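Local coordinates for putative uncharacterized protein TTHA1012 (Thermus thermophilus, PDB 2YZY) that is of unknown function but has a LolA-like fold and probably binds or carries lipid-like or lipoprotein cargo, as outer-membrane lipoprotein carriers do, at residues A[129-134]-A[148-153]. Residues are numbered along the deposited sequence; the frame is centred on the assembly and turned at random.
Sequences MAWKLV and LYILKA
Two neighbouring antiparallel strands of a beta hairpin, 128-136 and 145-151, pair here in the LolA-like fold, within the run of antiparallel strands 116-125, 128-136, 145-151 and 156-163. Trp131 with Ile150 and Leu133 with Leu148 are the hydrogen-bonded pairs, each joined by two backbone bonds. The shortest runs from Trp131 N to Ile150 O at 2.7 Å and lies in the carbonyl plane. Beyond the strand end Lys152 N continues the ladder to Met129 O (3.0 Å, 168° at the hydrogen), and that same carbonyl accepts a water proton while the water takes the N-H of Ala153. On one face Trp131, Leu133 and Ile150 pack on Ile11 of helix 7-18, while Leu148 touches Phe160 of strand 156-163. Lys152 crosses the indole at about a right angle, its CG 3.5 Å from the centroid of the six-membered ring in a CH-pi contact 16° off the normal, while its CE reaches Trp131 NE1 at 3.6 Å. A bend at chi3 (64°) goes with this path. Ile150 CG2 meets the indole edge in plane, 3.8 Å from Trp131 CE3. An alanine in place of Trp131 would probably uncover the Lys152 methylenes and loosen packing against Ile150 and Ile11. On the other face the extended Lys132 lies alongside Tyr149, CG 3.5 Å from Tyr149 CE1; Tyr149 OH hydrogen-bonds Glu147. Both lysines thus lay methylenes against aromatic neighbours and form salt bridges with strand 116-125, Lys132 NZ with Glu120 from the middle strand and Lys152 NZ with Glu122 from just beyond 145-151, adding side-chain links to the backbone ladder.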
ATOM      1  N   MET A 129      -2.351  -8.663 -18.688  1.00 21.02           N
ATOM      2  CA  MET A 129      -2.677  -9.904 -17.998  1.00 20.44           C
ATOM      3  C   MET A 129      -2.161  -9.877 -16.568  1.00 19.63           C
ATOM      4  O   MET A 129      -1.032  -9.461 -16.307  1.00 18.26           O
ATOM      5  CB  MET A 129      -2.088 -11.107 -18.738  1.00 22.65           C
ATOM      6  CG  MET A 129      -2.764 -11.410 -20.065  1.00 25.39           C
ATOM      7  SD  MET A 129      -4.556 -11.540 -19.900  1.00 29.76           S
ATOM      8  CE  MET A 129      -4.692 -12.748 -18.586  1.00 19.80           C
ATOM      9  N   ALA A 130      -3.000 -10.326 -15.644  1.00 17.22           N
ATOM     10  CA  ALA A 130      -2.637 -10.349 -14.238  1.00 16.54           C
ATOM     11  C   ALA A 130      -3.092 -11.638 -13.576  1.00 15.95           C
ATOM     12  O   ALA A 130      -4.009 -12.310 -14.057  1.00 18.32           O
ATOM     13  CB  ALA A 130      -3.268  -9.161 -13.526  1.00 17.00           C
ATOM     14  N   TRP A 131      -2.434 -11.981 -12.478  1.00 14.55           N
ATOM     15  CA  TRP A 131      -2.792 -13.159 -11.704  1.00 14.51           C
ATOM     16  C   TRP A 131      -3.794 -12.699 -10.657  1.00 14.69           C
ATOM     17  O   TRP A 131      -3.635 -11.622 -10.076  1.00 13.97           O
ATOM     18  CB  TRP A 131      -1.579 -13.729 -10.968  1.00 16.79           C
ATOM     19  CG  TRP A 131      -0.577 -14.420 -11.826  1.00 19.45           C
ATOM     20  CD1 TRP A 131      -0.764 -15.560 -12.554  1.00 20.40           C
ATOM     21  CD2 TRP A 131       0.797 -14.053 -11.996  1.00 21.35           C
ATOM     22  NE1 TRP A 131       0.411 -15.929 -13.163  1.00 22.14           N
ATOM     23  CE2 TRP A 131       1.386 -15.023 -12.838  1.00 22.83           C
ATOM     24  CE3 TRP A 131       1.589 -13.001 -11.516  1.00 22.53           C
ATOM     25  CZ2 TRP A 131       2.734 -14.973 -13.211  1.00 23.94           C
ATOM     26  CZ3 TRP A 131       2.932 -12.951 -11.888  1.00 23.79           C
ATOM     27  CH2 TRP A 131       3.488 -13.934 -12.728  1.00 24.58           C
ATOM     28  N   LYS A 132      -4.827 -13.499 -10.427  1.00 13.64           N
ATOM     29  CA  LYS A 132      -5.814 -13.177  -9.407  1.00 13.51           C
ATOM     30  C   LYS A 132      -5.594 -14.138  -8.245  1.00 13.86           C
ATOM     31  O   LYS A 132      -5.786 -15.347  -8.389  1.00 14.14           O
ATOM     32  CB  LYS A 132      -7.246 -13.344  -9.929  1.00 11.67           C
ATOM     33  CG  LYS A 132      -8.313 -13.111  -8.849  1.00 12.59           C
ATOM     34  CD  LYS A 132      -9.712 -13.508  -9.320  1.00 11.63           C
ATOM     35  CE  LYS A 132     -10.744 -13.326  -8.212  1.00 12.29           C
ATOM     36  NZ  LYS A 132     -12.020 -14.046  -8.515  1.00 12.11           N
ATOM     37  N   LEU A 133      -5.165 -13.605  -7.106  1.00 14.07           N
ATOM     38  CA  LEU A 133      -4.945 -14.427  -5.926  1.00 16.56           C
ATOM     39  C   LEU A 133      -6.131 -14.228  -4.994  1.00 15.71           C
ATOM     40  O   LEU A 133      -6.668 -13.126  -4.885  1.00 15.43           O
ATOM     41  CB  LEU A 133      -3.656 -14.015  -5.209  1.00 15.80           C
ATOM     42  CG  LEU A 133      -2.349 -14.005  -6.008  1.00 18.36           C
ATOM     43  CD1 LEU A 133      -1.205 -13.602  -5.079  1.00 17.75           C
ATOM     44  CD2 LEU A 133      -2.088 -15.373  -6.612  1.00 20.10           C
ATOM     45  N   VAL A 134      -6.551 -15.299  -4.332  1.00 17.24           N
ATOM     46  CA  VAL A 134      -7.677 -15.220  -3.417  1.00 18.86           C
ATOM     47  C   VAL A 134      -7.333 -15.905  -2.103  1.00 20.13           C
ATOM     48  O   VAL A 134      -6.551 -16.853  -2.076  1.00 20.36           O
ATOM     49  CB  VAL A 134      -8.941 -15.871  -4.031  1.00 19.57           C
ATOM     50  CG1 VAL A 134      -9.373 -15.093  -5.261  1.00 20.25           C
ATOM     51  CG2 VAL A 134      -8.660 -17.318  -4.405  1.00 20.68           C
ATOM     52  N   LEU A 148      -6.254 -10.314  -4.553  1.00 12.82           N
ATOM     53  CA  LEU A 148      -5.022  -9.577  -4.802  1.00 12.67           C
ATOM     54  C   LEU A 148      -4.653  -9.815  -6.259  1.00 11.74           C
ATOM     55  O   LEU A 148      -4.471 -10.955  -6.680  1.00 13.59           O
ATOM     56  CB  LEU A 148      -3.892 -10.072  -3.891  1.00 12.57           C
ATOM     57  CG  LEU A 148      -2.506  -9.455  -4.139  1.00 12.08           C
ATOM     58  CD1 LEU A 148      -2.579  -7.936  -4.010  1.00 12.06           C
ATOM     59  CD2 LEU A 148      -1.499 -10.017  -3.142  1.00 15.00           C
ATOM     60  N   TYR A 149      -4.558  -8.735  -7.027  1.00  9.95           N
ATOM     61  CA  TYR A 149      -4.226  -8.823  -8.446  1.00  9.72           C
ATOM     62  C   TYR A 149      -2.786  -8.398  -8.687  1.00 11.26           C
ATOM     63  O   TYR A 149      -2.372  -7.308  -8.280  1.00 11.98           O
ATOM     64  CB  TYR A 149      -5.191  -7.946  -9.244  1.00 10.12           C
ATOM     65  CG  TYR A 149      -6.627  -8.401  -9.123  1.00  9.67           C
ATOM     66  CD1 TYR A 149      -7.161  -9.331 -10.013  1.00 10.79           C
ATOM     67  CD2 TYR A 149      -7.441  -7.934  -8.092  1.00  9.76           C
ATOM     68  CE1 TYR A 149      -8.474  -9.785  -9.880  1.00 11.19           C
ATOM     69  CE2 TYR A 149      -8.753  -8.380  -7.949  1.00 11.50           C
ATOM     70  CZ  TYR A 149      -9.261  -9.306  -8.848  1.00 10.28           C
ATOM     71  OH  TYR A 149     -10.556  -9.753  -8.714  1.00 12.83           O
ATOM     72  N   ILE A 150      -2.032  -9.272  -9.350  1.00 11.16           N
ATOM     73  CA  ILE A 150      -0.620  -9.038  -9.641  1.00 12.63           C
ATOM     74  C   ILE A 150      -0.344  -9.029 -11.142  1.00 11.46           C
ATOM     75  O   ILE A 150      -0.654  -9.995 -11.844  1.00 13.76           O
ATOM     76  CB  ILE A 150       0.259 -10.144  -9.004  1.00 12.27           C
ATOM     77  CG1 ILE A 150      -0.022 -10.245  -7.499  1.00 13.27           C
ATOM     78  CG2 ILE A 150       1.736  -9.869  -9.286  1.00 13.47           C
ATOM     79  CD1 ILE A 150       0.288  -8.976  -6.709  1.00 13.64           C
ATOM     80  N   LEU A 151       0.242  -7.937 -11.631  1.00 11.81           N
ATOM     81  CA  LEU A 151       0.582  -7.817 -13.047  1.00 12.33           C
ATOM     82  C   LEU A 151       1.594  -8.918 -13.378  1.00 14.57           C
ATOM     83  O   LEU A 151       2.571  -9.105 -12.656  1.00 14.35           O
ATOM     84  CB  LEU A 151       1.195  -6.437 -13.325  1.00 14.14           C
ATOM     85  CG  LEU A 151       1.584  -6.113 -14.772  1.00 14.92           C
ATOM     86  CD1 LEU A 151       0.349  -6.111 -15.653  1.00 17.14           C
ATOM     87  CD2 LEU A 151       2.261  -4.749 -14.826  1.00 15.81           C
ATOM     88  N   LYS A 152       1.363  -9.651 -14.465  1.00 16.74           N
ATOM     89  CA  LYS A 152       2.268 -10.739 -14.845  1.00 18.26           C
ATOM     90  C   LYS A 152       3.580 -10.308 -15.501  1.00 18.65           C
ATOM     91  O   LYS A 152       4.650 -10.773 -15.110  1.00 19.57           O
ATOM     92  CB  LYS A 152       1.550 -11.728 -15.772  1.00 20.34           C
ATOM     93  CG  LYS A 152       0.436 -12.520 -15.100  1.00 23.03           C
ATOM     94  CD  LYS A 152      -0.225 -13.501 -16.065  1.00 26.53           C
ATOM     95  CE  LYS A 152       0.743 -14.578 -16.534  1.00 28.22           C
ATOM     96  NZ  LYS A 152       0.095 -15.532 -17.482  1.00 30.60           N
ATOM     97  N   ALA A 153       3.494  -9.426 -16.493  1.00 19.79           N
ATOM     98  CA  ALA A 153       4.672  -8.959 -17.228  1.00 21.40           C
ATOM     99  C   ALA A 153       5.726  -8.268 -16.366  1.00 22.46           C
ATOM    100  O   ALA A 153       6.925  -8.400 -16.615  1.00 23.98           O
ATOM    101  CB  ALA A 153       4.238  -8.034 -18.355  1.00 21.76           C
TER
HETATM  102  O   HOH W   1       1.104  -8.610 -17.838  1.00 23.97           O